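DNA methyltransferase (Nicotiana tabacum, PDB 4ONQ) probably methylates cytosines in DNA at C5 with S-adenosyl-L-methionine, through the DRM-type catalytic domain held in this chain. Local coordinates at residues 68-73 against 80-85; 132-137 against 164-169; 191-196 against 267-272; 231-236 against 245-250. The protein carries 5 engineered substitutions. One frame throughout, in Å; residues are numbered along the deposited sequence.

Contact 1. Residues 68-73 against 80-85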
# COMPACT_ATOMS: atom_id res chain seq x y z
N VAL A 68 -9.46 -5.00 4.41
CA VAL A 68 -9.60 -3.60 4.78
C VAL A 68 -9.48 -2.67 3.56
O VAL A 68 -8.70 -2.91 2.63
CB VAL A 68 -8.67 -3.20 5.96
CG1 VAL A 68 -7.50 -4.16 6.08
CG2 VAL A 68 -8.19 -1.77 5.85
N ASP A 69 -10.31 -1.63 3.58
CA ASP A 69 -10.35 -0.63 2.54
C ASP A 69 -9.59 0.58 3.04
O ASP A 69 -9.86 1.08 4.14
CB ASP A 69 -11.81 -0.25 2.24
CG ASP A 69 -11.96 0.54 0.95
OD1 ASP A 69 -11.07 1.34 0.62
OD2 ASP A 69 -13.00 0.35 0.27
N SER A 70 -8.64 1.06 2.25
CA SER A 70 -7.78 2.16 2.69
C SER A 70 -8.52 3.49 2.73
O SER A 70 -7.94 4.51 3.10
CB SER A 70 -6.53 2.26 1.83
OG SER A 70 -5.66 1.17 2.08
N LYS A 71 -9.79 3.47 2.43
CA LYS A 71 -10.56 4.66 2.46
C LYS A 71 -10.79 5.09 3.86
O LYS A 71 -11.19 6.18 4.12
CB LYS A 71 -11.88 4.41 1.80
CG LYS A 71 -12.91 3.80 2.67
CD LYS A 71 -14.10 3.46 1.85
CE LYS A 71 -15.28 3.04 2.65
NZ LYS A 71 -16.39 2.67 1.76
N TYR A 72 -10.51 4.20 4.77
CA TYR A 72 -10.56 4.51 6.19
C TYR A 72 -9.25 5.09 6.69
O TYR A 72 -9.09 5.37 7.88
CB TYR A 72 -10.94 3.26 6.98
CG TYR A 72 -12.33 2.77 6.66
CD1 TYR A 72 -13.45 3.50 7.05
CD2 TYR A 72 -12.54 1.58 5.97
CE1 TYR A 72 -14.72 3.07 6.75
CE2 TYR A 72 -13.81 1.14 5.67
CZ TYR A 72 -14.90 1.89 6.07
OH TYR A 72 -16.17 1.45 5.78
N PHE A 73 -8.30 5.28 5.78
CA PHE A 73 -6.99 5.79 6.15
C PHE A 73 -6.56 7.00 5.32
O PHE A 73 -5.64 7.72 5.70
CB PHE A 73 -5.94 4.69 6.08
CG PHE A 73 -6.18 3.57 7.06
CD1 PHE A 73 -5.56 3.57 8.29
CD2 PHE A 73 -7.05 2.53 6.75
CE1 PHE A 73 -5.78 2.55 9.19
CE2 PHE A 73 -7.27 1.51 7.64
CZ PHE A 73 -6.64 1.52 8.87
N ARG A 80 -8.06 -4.49 0.06
CA ARG A 80 -7.04 -5.46 0.11
C ARG A 80 -7.33 -6.49 1.17
O ARG A 80 -8.07 -6.27 2.08
CB ARG A 80 -5.68 -4.79 0.34
CG ARG A 80 -5.19 -3.91 -0.80
CD ARG A 80 -4.54 -4.76 -1.85
NE ARG A 80 -4.15 -4.04 -3.04
CZ ARG A 80 -4.99 -3.54 -3.91
NH1 ARG A 80 -4.55 -2.89 -4.96
NH2 ARG A 80 -6.28 -3.69 -3.74
N GLY A 81 -6.75 -7.64 0.98
CA GLY A 81 -6.73 -8.70 1.97
C GLY A 81 -5.31 -8.90 2.49
O GLY A 81 -4.37 -9.07 1.70
N TYR A 82 -5.16 -8.86 3.81
CA TYR A 82 -3.86 -9.03 4.44
C TYR A 82 -3.81 -10.30 5.28
O TYR A 82 -4.57 -10.44 6.23
CB TYR A 82 -3.51 -7.83 5.32
CG TYR A 82 -3.58 -6.49 4.61
CD1 TYR A 82 -2.45 -5.93 4.02
CD2 TYR A 82 -4.78 -5.79 4.53
CE1 TYR A 82 -2.51 -4.70 3.38
CE2 TYR A 82 -4.85 -4.57 3.89
CZ TYR A 82 -3.72 -4.03 3.31
OH TYR A 82 -3.81 -2.82 2.67
N ILE A 83 -2.93 -11.22 4.92
CA ILE A 83 -2.71 -12.41 5.72
C ILE A 83 -1.51 -12.17 6.62
O ILE A 83 -0.42 -11.90 6.12
CB ILE A 83 -2.40 -13.63 4.84
CG1 ILE A 83 -3.48 -13.81 3.78
CG2 ILE A 83 -2.23 -14.88 5.70
CD1 ILE A 83 -4.60 -14.73 4.20
N HIS A 84 -1.69 -12.28 7.93
CA HIS A 84 -0.58 -12.04 8.84
C HIS A 84 -0.72 -12.79 10.16
O HIS A 84 -1.78 -13.35 10.46
CB HIS A 84 -0.41 -10.54 9.09
CG HIS A 84 -1.63 -9.89 9.67
ND1 HIS A 84 -1.84 -9.78 11.03
CD2 HIS A 84 -2.70 -9.30 9.08
CE1 HIS A 84 -2.98 -9.16 11.25
NE2 HIS A 84 -3.52 -8.86 10.08
N ASN A 85 0.35 -12.80 10.94
CA ASN A 85 0.36 -13.45 12.25
C ASN A 85 0.71 -12.46 13.36
O ASN A 85 1.29 -12.83 14.38
CB ASN A 85 1.32 -14.64 12.25
CG ASN A 85 2.77 -14.24 12.01
OD1 ASN A 85 3.07 -13.09 11.68
ND2 ASN A 85 3.68 -15.19 12.17
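V68 and Y82 meet across a beta hairpin of strands 66-69 and 79-84, at one margin of the seven-stranded Rossmann-like sheet of the class I methyltransferase fold. Strand 66-69 is outermost, and strand 79-84 runs antiparallel between it and strand 39-45. In this chain these strands precede strand 231-236, the usual first strand of the fold. That is the rearranged order of DRM enzymes.

The two side chains cross at about a right angle. V68 CG1 approaches the ring obliquely, at the bond between CD2 and CE2, and is 3.5 Å from both Y82 CE2 and Y82 CD2. Y82 CG stands beside its own backbone N, anti to the carbonyl carbon (chi1 -55°), and this carries the ring across to V68. H219 of helix 213-220 meets the same ring edge-to-face, and T215 touches both V68 and Y82. R80 leaves the sheet on the V68 face, but its guanidinium turns from strand 66-69, and its NE forms a salt bridge with E43.

V68 and R80 form an antiparallel hydrogen-bonded pair. V68 N donates to R80 O at 3.0 Å, and R80 N donates to V68 O at 3.1 Å. Beyond D69 the chain turns into a short 3-10 segment. S70 OG there bonds T215 OG1. D69 makes an Asx turn: its OD1 takes K71 N at 3.1 Å from above the carboxylate plane, 37° out of it.

Contact 2. Residues 132-137 against 164-169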
# COMPACT_ATOMS: atom_id res chain seq x y z
N ALA A 132 -4.90 13.22 -22.53
CA ALA A 132 -5.36 14.57 -22.83
C ALA A 132 -6.62 14.52 -23.68
O ALA A 132 -7.49 15.39 -23.59
CB ALA A 132 -4.26 15.35 -23.55
N GLN A 133 -6.72 13.49 -24.51
CA GLN A 133 -7.86 13.30 -25.39
C GLN A 133 -9.15 13.20 -24.58
O GLN A 133 -10.14 13.87 -24.87
CB GLN A 133 -7.65 12.05 -26.24
CG GLN A 133 -8.52 11.98 -27.47
CD GLN A 133 -9.89 11.43 -27.17
OE1 GLN A 133 -10.89 11.88 -27.73
NE2 GLN A 133 -9.95 10.44 -26.29
N LEU A 134 -9.12 12.36 -23.55
CA LEU A 134 -10.28 12.17 -22.69
C LEU A 134 -10.69 13.44 -21.94
O LEU A 134 -11.87 13.79 -21.91
CB LEU A 134 -9.99 11.04 -21.70
CG LEU A 134 -11.03 10.79 -20.61
CD1 LEU A 134 -12.38 10.40 -21.20
CD2 LEU A 134 -10.51 9.72 -19.67
N THR A 135 -9.72 14.14 -21.34
CA THR A 135 -10.05 15.35 -20.58
C THR A 135 -10.53 16.44 -21.53
O THR A 135 -11.28 17.34 -21.14
CB THR A 135 -8.86 15.86 -19.71
OG1 THR A 135 -7.73 16.16 -20.54
CG2 THR A 135 -8.48 14.83 -18.67
N ASN A 136 -10.11 16.36 -22.79
CA ASN A 136 -10.64 17.22 -23.83
C ASN A 136 -12.11 16.89 -24.10
O ASN A 136 -12.96 17.79 -24.15
CB ASN A 136 -9.83 17.07 -25.11
CG ASN A 136 -10.12 18.17 -26.11
OD1 ASN A 136 -10.37 19.31 -25.74
ND2 ASN A 136 -10.09 17.82 -27.39
N ARG A 137 -12.41 15.60 -24.26
CA ARG A 137 -13.79 15.18 -24.45
C ARG A 137 -14.67 15.68 -23.31
O ARG A 137 -15.79 16.14 -23.54
CB ARG A 137 -13.91 13.65 -24.57
CG ARG A 137 -13.16 13.04 -25.76
CD ARG A 137 -13.31 13.86 -27.04
NE ARG A 137 -14.70 14.13 -27.38
CZ ARG A 137 -15.08 14.89 -28.40
NH1 ARG A 137 -14.18 15.44 -29.20
NH2 ARG A 137 -16.38 15.09 -28.62
N TRP A 164 -11.11 6.86 -14.20
CA TRP A 164 -9.74 7.31 -14.37
C TRP A 164 -9.22 8.17 -13.22
O TRP A 164 -8.11 8.68 -13.28
CB TRP A 164 -9.60 8.09 -15.68
CG TRP A 164 -9.77 7.23 -16.89
CD1 TRP A 164 -10.92 7.01 -17.59
CD2 TRP A 164 -8.75 6.45 -17.53
NE1 TRP A 164 -10.67 6.15 -18.63
CE2 TRP A 164 -9.35 5.80 -18.62
CE3 TRP A 164 -7.38 6.27 -17.30
CZ2 TRP A 164 -8.64 4.96 -19.47
CZ3 TRP A 164 -6.68 5.43 -18.14
CH2 TRP A 164 -7.31 4.79 -19.22
N ASN A 165 -10.04 8.32 -12.17
CA ASN A 165 -9.67 9.15 -11.03
C ASN A 165 -9.30 10.57 -11.47
O ASN A 165 -8.23 11.09 -11.12
CB ASN A 165 -8.55 8.51 -10.21
CG ASN A 165 -9.08 7.55 -9.16
OD1 ASN A 165 -10.21 7.67 -8.71
ND2 ASN A 165 -8.24 6.60 -8.75
N LEU A 166 -10.19 11.20 -12.23
CA LEU A 166 -9.99 12.57 -12.67
C LEU A 166 -10.52 13.53 -11.62
O LEU A 166 -11.55 13.27 -11.00
CB LEU A 166 -10.68 12.80 -14.00
CG LEU A 166 -10.20 11.85 -15.10
CD1 LEU A 166 -11.02 12.05 -16.35
CD2 LEU A 166 -8.72 12.05 -15.39
N VAL A 167 -9.80 14.62 -11.40
CA VAL A 167 -10.20 15.61 -10.41
C VAL A 167 -10.35 16.96 -11.09
O VAL A 167 -9.69 17.24 -12.08
CB VAL A 167 -9.15 15.69 -9.28
CG1 VAL A 167 -9.08 14.37 -8.51
CG2 VAL A 167 -7.78 16.05 -9.84
N TRP A 168 -11.23 17.80 -10.56
CA TRP A 168 -11.45 19.12 -11.13
C TRP A 168 -10.37 20.09 -10.70
O TRP A 168 -10.06 20.18 -9.52
CB TRP A 168 -12.83 19.66 -10.74
CG TRP A 168 -13.95 18.79 -11.23
CD1 TRP A 168 -14.51 17.73 -10.58
CD2 TRP A 168 -14.62 18.89 -12.49
NE1 TRP A 168 -15.50 17.17 -11.36
CE2 TRP A 168 -15.58 17.86 -12.54
CE3 TRP A 168 -14.49 19.74 -13.60
CZ2 TRP A 168 -16.42 17.67 -13.63
CZ3 TRP A 168 -15.32 19.55 -14.69
CH2 TRP A 168 -16.28 18.52 -14.70
N VAL A 169 -9.78 20.79 -11.67
CA VAL A 169 -8.70 21.74 -11.37
C VAL A 169 -9.01 23.14 -11.91
O VAL A 169 -8.24 24.07 -11.70
CB VAL A 169 -7.35 21.27 -11.95
CG1 VAL A 169 -6.90 20.01 -11.22
CG2 VAL A 169 -7.47 21.03 -13.44
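L134 of helix 132-143 reaches across to W164 and L166, and its CB already points toward them. CG, anti to the backbone N (chi1 173°), carries the chain on toward W164. The side chain branches there, and the CD2 branch makes the contact.

CD2 sits over one face of the W164 indole. It is 3.7 Å from the centroid of the five-membered ring and 23° off the ring normal, a CH-pi contact. The nearest ring atom is W164 CD1, 3.4 Å from L134 CD2. W164 NE1 follows at 3.7 Å from the same methyl. The methyl is therefore displaced toward the pyrrole edge that holds CD1 and NE1. On another side, L134 CD2 meets L166 CD1 at 4.1 Å. One methyl thus fills the angle between the indole and the leucine. Q160 of helix 151-164 also touches L134.

One residue on, T135 CG2 adds a looser contact to L166 CD2 at 4.3 Å. T135 OG1 turns back to its own helix and donates to A132 O at 3.2 Å. A132 O also accepts N136 N, and both donors come from the same face of its plane. V174 of strand 173-176 touches both T135 and L166.

The contact packs a helix against the end of helix 151-164 and the start of a two-stranded hairpin. This outlying unit follows strand 79-84 in the chain, a place consistent with the target recognition domain of C5-methyltransferases.

Contact 3. Residues 191-196 against 267-272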
# COMPACT_ATOMS: atom_id res chain seq x y z
N ASN A 191 8.29 13.83 -3.21
CA ASN A 191 9.45 13.65 -4.08
C ASN A 191 10.12 12.29 -3.90
O ASN A 191 11.20 12.04 -4.44
CB ASN A 191 10.47 14.79 -3.96
CG ASN A 191 9.95 16.11 -4.50
OD1 ASN A 191 9.00 16.15 -5.29
ND2 ASN A 191 10.57 17.21 -4.10
N HIS A 192 9.45 11.41 -3.16
CA HIS A 192 9.93 10.05 -2.93
C HIS A 192 10.30 9.35 -4.22
O HIS A 192 11.27 8.61 -4.28
CB HIS A 192 8.85 9.23 -2.22
CG HIS A 192 9.30 7.87 -1.82
ND1 HIS A 192 10.24 7.65 -0.83
CD2 HIS A 192 8.94 6.64 -2.27
CE1 HIS A 192 10.43 6.35 -0.68
NE2 HIS A 192 9.66 5.72 -1.54
N THR A 193 9.51 9.58 -5.26
CA THR A 193 9.70 8.90 -6.53
C THR A 193 10.17 9.85 -7.63
O THR A 193 10.26 9.46 -8.77
CB THR A 193 8.40 8.17 -7.01
OG1 THR A 193 7.36 9.12 -7.26
CG2 THR A 193 7.93 7.17 -5.96
N ARG A 194 10.49 11.09 -7.27
CA ARG A 194 10.86 12.08 -8.27
C ARG A 194 12.36 12.06 -8.56
O ARG A 194 13.18 11.79 -7.67
CB ARG A 194 10.41 13.47 -7.83
CG ARG A 194 10.60 14.53 -8.89
CD ARG A 194 10.16 15.90 -8.42
NE ARG A 194 10.57 16.93 -9.37
CZ ARG A 194 10.39 18.24 -9.18
NH1 ARG A 194 9.82 18.69 -8.07
NH2 ARG A 194 10.80 19.09 -10.11
N GLY A 195 12.73 12.34 -9.81
CA GLY A 195 14.12 12.43 -10.22
C GLY A 195 14.92 11.14 -10.17
O GLY A 195 14.40 10.08 -9.85
N GLY A 196 16.21 11.24 -10.50
CA GLY A 196 17.13 10.13 -10.37
C GLY A 196 17.01 9.02 -11.39
O GLY A 196 17.41 7.88 -11.13
N ARG A 267 14.58 0.06 -6.73
CA ARG A 267 15.75 -0.10 -5.86
C ARG A 267 16.45 1.22 -5.59
O ARG A 267 16.77 1.55 -4.45
CB ARG A 267 16.74 -1.11 -6.46
CG ARG A 267 16.28 -2.56 -6.40
CD ARG A 267 17.43 -3.53 -6.66
NE ARG A 267 18.12 -3.25 -7.92
CZ ARG A 267 17.80 -3.81 -9.09
NH1 ARG A 267 18.49 -3.50 -10.18
NH2 ARG A 267 16.80 -4.67 -9.16
N ASP A 268 16.69 1.98 -6.65
CA ASP A 268 17.32 3.29 -6.53
C ASP A 268 16.47 4.28 -5.72
O ASP A 268 17.02 5.09 -4.95
CB ASP A 268 17.61 3.87 -7.92
CG ASP A 268 18.68 3.09 -8.65
OD1 ASP A 268 19.51 2.45 -7.96
OD2 ASP A 268 18.69 3.11 -9.90
N ILE A 269 15.16 4.21 -5.89
CA ILE A 269 14.26 5.06 -5.11
C ILE A 269 14.44 4.77 -3.62
O ILE A 269 14.57 5.69 -2.78
CB ILE A 269 12.78 4.85 -5.52
CG1 ILE A 269 12.48 5.62 -6.81
CG2 ILE A 269 11.84 5.31 -4.43
CD1 ILE A 269 11.23 5.14 -7.52
N VAL A 270 14.48 3.48 -3.29
CA VAL A 270 14.57 3.06 -1.90
C VAL A 270 15.94 3.38 -1.31
O VAL A 270 16.04 3.80 -0.16
CB VAL A 270 14.22 1.56 -1.74
CG1 VAL A 270 14.48 1.10 -0.31
CG2 VAL A 270 12.77 1.32 -2.13
N ARG A 271 16.99 3.21 -2.11
CA ARG A 271 18.35 3.55 -1.69
C ARG A 271 18.48 5.04 -1.38
O ARG A 271 19.02 5.43 -0.33
CB ARG A 271 19.35 3.14 -2.78
CG ARG A 271 20.80 3.57 -2.51
CD ARG A 271 21.40 2.88 -1.29
NE ARG A 271 21.39 1.42 -1.41
CZ ARG A 271 21.81 0.58 -0.46
NH1 ARG A 271 22.27 1.06 0.69
NH2 ARG A 271 21.76 -0.73 -0.66
N SER A 272 17.98 5.87 -2.29
CA SER A 272 17.97 7.31 -2.08
C SER A 272 17.24 7.66 -0.79
O SER A 272 17.74 8.45 0.01
CB SER A 272 17.32 8.04 -3.26
OG SER A 272 18.18 8.06 -4.37
O HOH W 1 13.52 8.25 -2.79
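T193 and I269 bring the two backbones closest, with CA atoms 6.1 Å apart. T193 lies in a type I beta turn from N191 to R194, closed by R194 N donating to N191 O at 3.1 Å. I269 lies inside helix 264-276. No direct hydrogen bond crosses. Instead a water donates to H192 O at 2.7 Å and to I269 O at 2.8 Å.

This helix is the crossover between strands 254-260 and 282-286 of the Rossmann-like methyltransferase domain. The turn belongs to the loop linking helices 179-186 and 200-208.

I269 CG2 lies anti to the backbone N while CG1 stands beside that N (chi1 -79°), which parts the branches between H192 and T193. CG2 lies over one face of the H192 imidazole, 4.0 Å from the ring centroid and 27° off the normal, a CH-pi contact. The same methyl is 3.4 Å from H192 O. CD1 reaches T193, 4.2 Å from its CB. An alanine here loses both branches, which would probably leave this face of the imidazole without its methyl and open a gap beside T193.

The H192 ring is also stacked with F188, and its NE2 bonds I240 O, which fixes its rotation. T193 OG1 is hydrogen-bonded to both E183 OE2 and R203 NH2.

Contact 4. Residues 231-236 against 245-250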
# COMPACT_ATOMS: atom_id res chain seq x y z
N ILE A 231 14.70 -3.56 14.27
CA ILE A 231 14.07 -4.67 13.65
C ILE A 231 14.82 -5.11 12.40
O ILE A 231 15.43 -4.31 11.75
CB ILE A 231 12.57 -4.36 13.45
CG1 ILE A 231 11.75 -5.60 13.37
CG2 ILE A 231 12.30 -3.50 12.25
CD1 ILE A 231 10.31 -5.27 13.16
N ASN A 232 14.81 -6.40 12.14
CA ASN A 232 15.41 -6.97 10.96
C ASN A 232 14.31 -7.38 10.03
O ASN A 232 13.45 -8.09 10.41
CB ASN A 232 16.22 -8.19 11.34
CG ASN A 232 17.63 -7.86 11.75
OD1 ASN A 232 18.07 -6.76 11.65
ND2 ASN A 232 18.33 -8.86 12.21
N VAL A 233 14.33 -6.92 8.79
CA VAL A 233 13.19 -7.12 7.91
C VAL A 233 13.58 -7.80 6.62
O VAL A 233 14.53 -7.40 5.95
CB VAL A 233 12.53 -5.77 7.55
CG1 VAL A 233 11.29 -6.01 6.72
CG2 VAL A 233 12.21 -4.98 8.80
N LEU A 234 12.85 -8.85 6.26
CA LEU A 234 12.94 -9.40 4.92
C LEU A 234 11.78 -8.82 4.12
O LEU A 234 10.63 -9.23 4.30
CB LEU A 234 12.88 -10.92 4.93
CG LEU A 234 13.05 -11.57 3.55
CD1 LEU A 234 14.29 -11.03 2.89
CD2 LEU A 234 13.12 -13.09 3.64
N SER A 235 12.09 -7.86 3.25
CA SER A 235 11.07 -7.22 2.44
C SER A 235 11.08 -7.79 1.02
O SER A 235 12.01 -7.55 0.26
CB SER A 235 11.29 -5.71 2.40
OG SER A 235 10.17 -5.05 1.84
N LEU A 236 10.04 -8.54 0.69
CA LEU A 236 9.98 -9.22 -0.60
C LEU A 236 9.06 -8.46 -1.54
O LEU A 236 8.00 -8.01 -1.13
CB LEU A 236 9.48 -10.66 -0.44
CG LEU A 236 10.33 -11.54 0.47
CD1 LEU A 236 9.70 -12.91 0.65
CD2 LEU A 236 11.74 -11.67 -0.09
N VAL A 245 8.89 2.40 4.89
CA VAL A 245 8.41 3.74 5.20
C VAL A 245 7.38 3.70 6.32
O VAL A 245 7.35 4.58 7.18
CB VAL A 245 7.81 4.43 3.95
CG1 VAL A 245 7.14 5.75 4.31
CG2 VAL A 245 8.91 4.67 2.92
N ALA A 246 6.55 2.67 6.32
CA ALA A 246 5.60 2.47 7.40
C ALA A 246 6.33 2.28 8.74
O ALA A 246 6.03 2.96 9.72
CB ALA A 246 4.69 1.28 7.11
N LEU A 247 7.29 1.36 8.78
CA LEU A 247 8.08 1.13 9.99
C LEU A 247 8.80 2.39 10.43
O LEU A 247 8.89 2.68 11.62
CB LEU A 247 9.11 0.02 9.76
CG LEU A 247 8.53 -1.35 9.44
CD1 LEU A 247 9.64 -2.28 8.96
CD2 LEU A 247 7.82 -1.92 10.66
N TYR A 248 9.31 3.15 9.46
CA TYR A 248 10.04 4.37 9.77
C TYR A 248 9.13 5.43 10.37
O TYR A 248 9.50 6.10 11.33
CB TYR A 248 10.73 4.90 8.52
CG TYR A 248 11.32 6.29 8.69
CD1 TYR A 248 12.51 6.48 9.37
CD2 TYR A 248 10.67 7.40 8.17
CE1 TYR A 248 13.06 7.74 9.52
CE2 TYR A 248 11.20 8.67 8.31
CZ TYR A 248 12.40 8.83 8.98
OH TYR A 248 12.93 10.09 9.13
N ARG A 249 7.93 5.58 9.82
CA ARG A 249 7.02 6.60 10.32
C ARG A 249 6.48 6.21 11.69
O ARG A 249 6.05 7.06 12.47
CB ARG A 249 5.88 6.83 9.33
CG ARG A 249 6.36 7.41 8.01
CD ARG A 249 5.21 7.77 7.10
NE ARG A 249 4.33 8.77 7.70
CZ ARG A 249 3.12 9.07 7.23
NH1 ARG A 249 2.64 8.43 6.16
NH2 ARG A 249 2.39 9.99 7.84
N LEU A 250 6.53 4.91 11.98
CA LEU A 250 6.09 4.38 13.26
C LEU A 250 7.15 4.63 14.33
O LEU A 250 6.90 4.46 15.52
CB LEU A 250 5.82 2.88 13.14
CG LEU A 250 4.50 2.47 12.50
CD1 LEU A 250 4.46 0.97 12.23
CD2 LEU A 250 3.35 2.87 13.38
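No ring or other flat group takes part where V233 and I231 meet L247; branched aliphatic side chains make the whole contact. It lies in a beta-alpha-beta unit, strand 231-236 with helix 242-249 and strand 254-260. In the Rossmann-like fold of class I methyltransferases this corresponds to the first strand and first helix. The loop between them is the place where such enzymes have their glycine-rich cofactor motif. The side chain of V233 is about 11 Å from the bound sinefungin.

Side chains alternate along the strand. I231 and V233 point toward helix 242-249. L234 and L236 pack against helix 337-352, so the strand is sandwiched between helices.

V233 and L247 reach toward each other tip to tip. V233 CG2 stands beside its own backbone N, while CG1 is the branch anti to that N (chi1 -176°); this turn puts CG2, not CG1, against L247 CD1. L247 reaches the strand from the helix through that one methyl. L254 of strand 254-260 and L220 of helix 213-220 touch L247 as well, so it sits within an apolar cluster.

The strand is also tied at its polar positions. N232 ND2 bonds the carbonyls of F304 and G306. S235 OG bonds E244 OE2, near the start of the helix. No hydrogen bond crosses between the two segments. L247 CD1 is 3.7 Å from V233 CG2, and I231 CG2 comes to 4.4 Å from that same CD1.

Overall arrangement
Contacts 1 and 4 share the central sheet, with centres 17 Å apart and nearest atoms about 8 Å apart. Contact 1 lies toward its outer margin at strand 66-69, and contact 4 is on strand 231-236. Contact 3 encloses contact 4 along the chain and touches it, H192 CE1 lying 4.3 Å from V245 CG2. Contact 2 stands apart, its centre about 25 Å from the chain centre and 36 Å from the centre of contact 4. Sinefungin is near three of them: about 7, 8 and 11 Å from the side chains of H192, R80 and V233. The predicted active-site residue, C316, falls in the unmodelled stretch 316-335, so its distance to these contacts is unknown.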